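Long-range contact in putative oxygenase (Streptomyces viridochromogenes Tue57, PDB 4XAA), which probably acts as an iron- and 2-oxoglutarate-dependent oxygenase in orthosomycin biosynthesis, performing oxidative cyclizations on a double-stranded beta-helix scaffold: residues A11-A23 with C152-D164. Residues are numbered along the deposited sequence; the frame is centred on the assembly and turned at random.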
# COMPACT_ATOMS: atom_id res chain seq x y z
N ALA A 11 -8.52 10.54 -12.03
CA ALA A 11 -7.94 9.56 -11.14
C ALA A 11 -9.04 8.94 -10.26
O ALA A 11 -9.04 7.72 -10.02
CB ALA A 11 -6.87 10.19 -10.30
N ILE A 12 -9.98 9.76 -9.82
CA ILE A 12 -11.11 9.25 -9.05
C ILE A 12 -11.97 8.37 -9.95
O ILE A 12 -12.48 7.34 -9.52
CB ILE A 12 -11.96 10.38 -8.43
CG1 ILE A 12 -11.21 11.02 -7.27
CG2 ILE A 12 -13.30 9.85 -7.92
CD1 ILE A 12 -11.86 12.29 -6.74
N GLU A 13 -12.11 8.76 -11.21
CA GLU A 13 -12.87 7.98 -12.16
C GLU A 13 -12.22 6.63 -12.40
O GLU A 13 -12.90 5.62 -12.47
CB GLU A 13 -13.04 8.74 -13.47
CG GLU A 13 -14.02 8.07 -14.43
CD GLU A 13 -15.43 8.02 -13.87
OE1 GLU A 13 -15.92 9.06 -13.38
OE2 GLU A 13 -16.06 6.94 -13.92
N ARG A 14 -10.89 6.62 -12.50
CA ARG A 14 -10.18 5.36 -12.70
C ARG A 14 -10.27 4.48 -11.45
O ARG A 14 -10.33 3.25 -11.55
CB ARG A 14 -8.71 5.60 -13.05
CG ARG A 14 -8.48 6.13 -14.46
CD ARG A 14 -7.03 5.99 -14.91
NE ARG A 14 -6.11 6.40 -13.85
CZ ARG A 14 -5.71 7.65 -13.65
NH1 ARG A 14 -6.15 8.62 -14.45
NH2 ARG A 14 -4.87 7.92 -12.65
N PHE A 15 -10.28 5.11 -10.28
CA PHE A 15 -10.48 4.36 -9.03
C PHE A 15 -11.82 3.67 -9.08
O PHE A 15 -11.94 2.50 -8.75
CB PHE A 15 -10.41 5.29 -7.81
CG PHE A 15 -10.82 4.62 -6.53
CD1 PHE A 15 -10.00 3.65 -5.94
CD2 PHE A 15 -12.00 4.97 -5.89
CE1 PHE A 15 -10.38 3.03 -4.74
CE2 PHE A 15 -12.38 4.35 -4.68
CZ PHE A 15 -11.57 3.39 -4.11
N ARG A 16 -12.84 4.40 -9.51
CA ARG A 16 -14.19 3.89 -9.49
C ARG A 16 -14.35 2.77 -10.51
O ARG A 16 -15.07 1.80 -10.30
CB ARG A 16 -15.17 5.04 -9.79
CG ARG A 16 -16.58 4.75 -9.35
CD ARG A 16 -17.56 5.78 -9.90
NE ARG A 16 -17.55 5.83 -11.36
CZ ARG A 16 -17.91 4.83 -12.16
NH1 ARG A 16 -18.31 3.66 -11.66
NH2 ARG A 16 -17.88 4.99 -13.48
N ARG A 17 -13.64 2.90 -11.62
CA ARG A 17 -13.79 1.98 -12.74
C ARG A 17 -12.85 0.78 -12.65
O ARG A 17 -13.31 -0.35 -12.76
CB ARG A 17 -13.54 2.72 -14.05
CG ARG A 17 -13.66 1.86 -15.29
CD ARG A 17 -13.28 2.64 -16.54
NE ARG A 17 -13.73 4.03 -16.46
CZ ARG A 17 -14.99 4.43 -16.62
NH1 ARG A 17 -15.95 3.54 -16.86
NH2 ARG A 17 -15.30 5.72 -16.53
N ASP A 18 -11.56 1.03 -12.48
CA ASP A 18 -10.58 -0.05 -12.44
C ASP A 18 -10.28 -0.57 -11.03
O ASP A 18 -9.68 -1.63 -10.90
CB ASP A 18 -9.26 0.40 -13.07
CG ASP A 18 -9.47 1.00 -14.42
OD1 ASP A 18 -10.47 0.62 -15.05
OD2 ASP A 18 -8.65 1.86 -14.83
N GLY A 19 -10.64 0.20 -9.99
CA GLY A 19 -10.41 -0.22 -8.62
C GLY A 19 -9.13 0.29 -7.98
O GLY A 19 -8.86 0.01 -6.82
N PHE A 20 -8.33 1.03 -8.74
CA PHE A 20 -7.07 1.57 -8.23
C PHE A 20 -6.69 2.83 -9.01
O PHE A 20 -7.04 2.95 -10.18
CB PHE A 20 -5.96 0.53 -8.35
CG PHE A 20 -5.64 0.15 -9.78
CD1 PHE A 20 -6.41 -0.79 -10.44
CD2 PHE A 20 -4.59 0.75 -10.45
CE1 PHE A 20 -6.12 -1.14 -11.76
CE2 PHE A 20 -4.30 0.41 -11.77
CZ PHE A 20 -5.07 -0.53 -12.43
N ALA A 21 -5.96 3.75 -8.38
CA ALA A 21 -5.39 4.87 -9.14
C ALA A 21 -4.21 5.54 -8.44
O ALA A 21 -4.18 5.66 -7.22
CB ALA A 21 -6.46 5.90 -9.42
N ASN A 22 -3.22 5.96 -9.22
CA ASN A 22 -2.17 6.83 -8.70
C ASN A 22 -2.67 8.26 -8.69
O ASN A 22 -2.93 8.83 -9.74
CB ASN A 22 -0.90 6.72 -9.52
CG ASN A 22 0.27 7.45 -8.90
OD1 ASN A 22 0.10 8.26 -7.99
ND2 ASN A 22 1.47 7.18 -9.40
N ALA A 23 -2.81 8.83 -7.50
CA ALA A 23 -3.34 10.19 -7.34
C ALA A 23 -2.24 11.25 -7.33
O ALA A 23 -2.52 12.44 -7.22
CB ALA A 23 -4.15 10.30 -6.06
N CYS A 152 6.70 -3.25 -7.50
CA CYS A 152 5.53 -2.37 -7.39
C CYS A 152 4.22 -3.15 -7.37
O CYS A 152 4.17 -4.35 -7.63
CB CYS A 152 5.49 -1.36 -8.53
SG CYS A 152 5.01 -2.05 -10.14
N LEU A 153 3.14 -2.44 -7.04
CA LEU A 153 1.81 -3.00 -7.01
C LEU A 153 1.38 -3.46 -8.39
O LEU A 153 1.61 -2.78 -9.40
CB LEU A 153 0.82 -1.95 -6.47
CG LEU A 153 -0.63 -2.33 -6.18
CD1 LEU A 153 -0.72 -3.16 -4.93
CD2 LEU A 153 -1.48 -1.08 -6.06
N GLU A 154 0.74 -4.62 -8.46
CA GLU A 154 0.12 -5.04 -9.70
C GLU A 154 -1.34 -5.30 -9.42
O GLU A 154 -1.71 -5.62 -8.31
CB GLU A 154 0.82 -6.27 -10.26
CG GLU A 154 2.31 -6.04 -10.44
CD GLU A 154 3.02 -7.18 -11.14
OE1 GLU A 154 2.34 -7.95 -11.86
OE2 GLU A 154 4.25 -7.32 -10.96
N ALA A 155 -2.18 -5.15 -10.42
CA ALA A 155 -3.60 -5.31 -10.15
C ALA A 155 -4.33 -5.82 -11.38
O ALA A 155 -3.82 -5.73 -12.50
CB ALA A 155 -4.22 -3.98 -9.68
N VAL A 156 -5.53 -6.35 -11.17
CA VAL A 156 -6.41 -6.69 -12.27
C VAL A 156 -7.53 -5.68 -12.30
O VAL A 156 -8.37 -5.67 -11.41
CB VAL A 156 -6.99 -8.12 -12.15
CG1 VAL A 156 -7.79 -8.46 -13.41
CG2 VAL A 156 -5.90 -9.15 -11.89
N PRO A 157 -7.56 -4.81 -13.34
CA PRO A 157 -8.53 -3.72 -13.47
C PRO A 157 -9.96 -4.23 -13.45
O PRO A 157 -10.25 -5.19 -14.14
CB PRO A 157 -8.21 -3.11 -14.84
CG PRO A 157 -6.82 -3.52 -15.12
CD PRO A 157 -6.65 -4.87 -14.49
N GLY A 158 -10.83 -3.59 -12.69
CA GLY A 158 -12.22 -4.01 -12.63
C GLY A 158 -12.52 -5.13 -11.64
O GLY A 158 -13.67 -5.46 -11.42
N SER A 159 -11.49 -5.70 -11.03
CA SER A 159 -11.72 -6.93 -10.25
C SER A 159 -12.42 -6.64 -8.91
O SER A 159 -13.16 -7.46 -8.40
CB SER A 159 -10.41 -7.68 -10.03
OG SER A 159 -9.42 -6.88 -9.42
N HIS A 160 -12.22 -5.45 -8.36
CA HIS A 160 -12.97 -5.04 -7.16
C HIS A 160 -14.49 -5.12 -7.37
O HIS A 160 -15.25 -5.10 -6.41
CB HIS A 160 -12.60 -3.61 -6.76
CG HIS A 160 -13.00 -2.59 -7.77
ND1 HIS A 160 -12.66 -2.68 -9.10
CD2 HIS A 160 -13.73 -1.45 -7.64
CE1 HIS A 160 -13.15 -1.64 -9.75
NE2 HIS A 160 -13.80 -0.88 -8.89
N LEU A 161 -14.95 -5.20 -8.62
CA LEU A 161 -16.38 -5.21 -8.87
C LEU A 161 -16.95 -6.62 -8.90
O LEU A 161 -18.16 -6.80 -8.82
CB LEU A 161 -16.69 -4.47 -10.18
CG LEU A 161 -16.41 -2.96 -10.16
CD1 LEU A 161 -16.47 -2.37 -11.56
CD2 LEU A 161 -17.37 -2.25 -9.27
N LEU A 162 -16.07 -7.62 -9.00
CA LEU A 162 -16.50 -9.04 -9.04
C LEU A 162 -17.17 -9.49 -7.74
O LEU A 162 -16.90 -8.95 -6.67
CB LEU A 162 -15.31 -9.93 -9.34
CG LEU A 162 -14.67 -9.63 -10.68
CD1 LEU A 162 -13.38 -10.42 -10.82
CD2 LEU A 162 -15.64 -9.97 -11.81
N PRO A 163 -18.07 -10.48 -7.83
CA PRO A 163 -18.78 -11.04 -6.66
C PRO A 163 -17.85 -11.49 -5.54
O PRO A 163 -16.65 -11.66 -5.76
CB PRO A 163 -19.53 -12.23 -7.26
CG PRO A 163 -19.83 -11.78 -8.66
CD PRO A 163 -18.59 -11.04 -9.09
N ASP A 164 -18.41 -11.67 -4.35
CA ASP A 164 -17.61 -12.06 -3.18
C ASP A 164 -16.94 -13.41 -3.38
O ASP A 164 -15.83 -13.64 -2.89
CB ASP A 164 -18.47 -12.10 -1.92
CG ASP A 164 -18.88 -10.70 -1.43
OD1 ASP A 164 -18.56 -9.68 -2.08
OD2 ASP A 164 -19.54 -10.64 -0.38
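The imidazole of His160 reaches the carboxyl end of helix 8-18 and donates a hydrogen bond to Arg16 O, a worked example of how the carbonyls left over at a helix terminus can be met by a ring from a distant loop. Its CB leaves the 3-10 segment 159-161 toward the helix, and a chi1 of 65° puts CG between the backbone N and the carbonyl carbon, which lays the ring over Gly19. From there CG, CD2 and ND1 share Gly19 CA as their nearest neighbour across the contact, ND1 approaching it at 3.4 Å, while CE1 and NE2 reach on to the helix end. CE1 sits 3.1 Å from Gly19 N, and Arg17 O lies at the ring edge beside it, close to the ring plane. At the tip, the bond from NE2 to Arg16 O spans 3.3 Å, nearly straight at 161°; Arg16 O lies in the ring plane, while NE2 stands well above the plane of that carbonyl. Gly19 CA is centred under one face of the His160 ring in a close CH-pi contact, and Leu161 CG, from the next residue along, lies over the opposite face toward its rim. Gly19 has positive phi as the chain leaves the helix, and the absence of a side chain lets the ring come this close.

Beside the ring, Gly158 N, within the type II turn 156-159, donates to Asp18 O at 2.9 Å. Ser159 OG bonds Val156 O in its carbonyl plane, bracing that turn. Farther along, Ala155 CB rests over a face of Phe20, toward the rim, and Pro157 CA meets the ring's edge.

The contact thus ties the helix 8-18 to strand 20-25 junction, at the border of the large antiparallel sheet, to the loop following strand 153-155 of the smaller one. Strand 186-191 pairs with 20-25 and touches His160 through Asp191, while Val178 of strand 178-179 packs against Phe20 and Pro157.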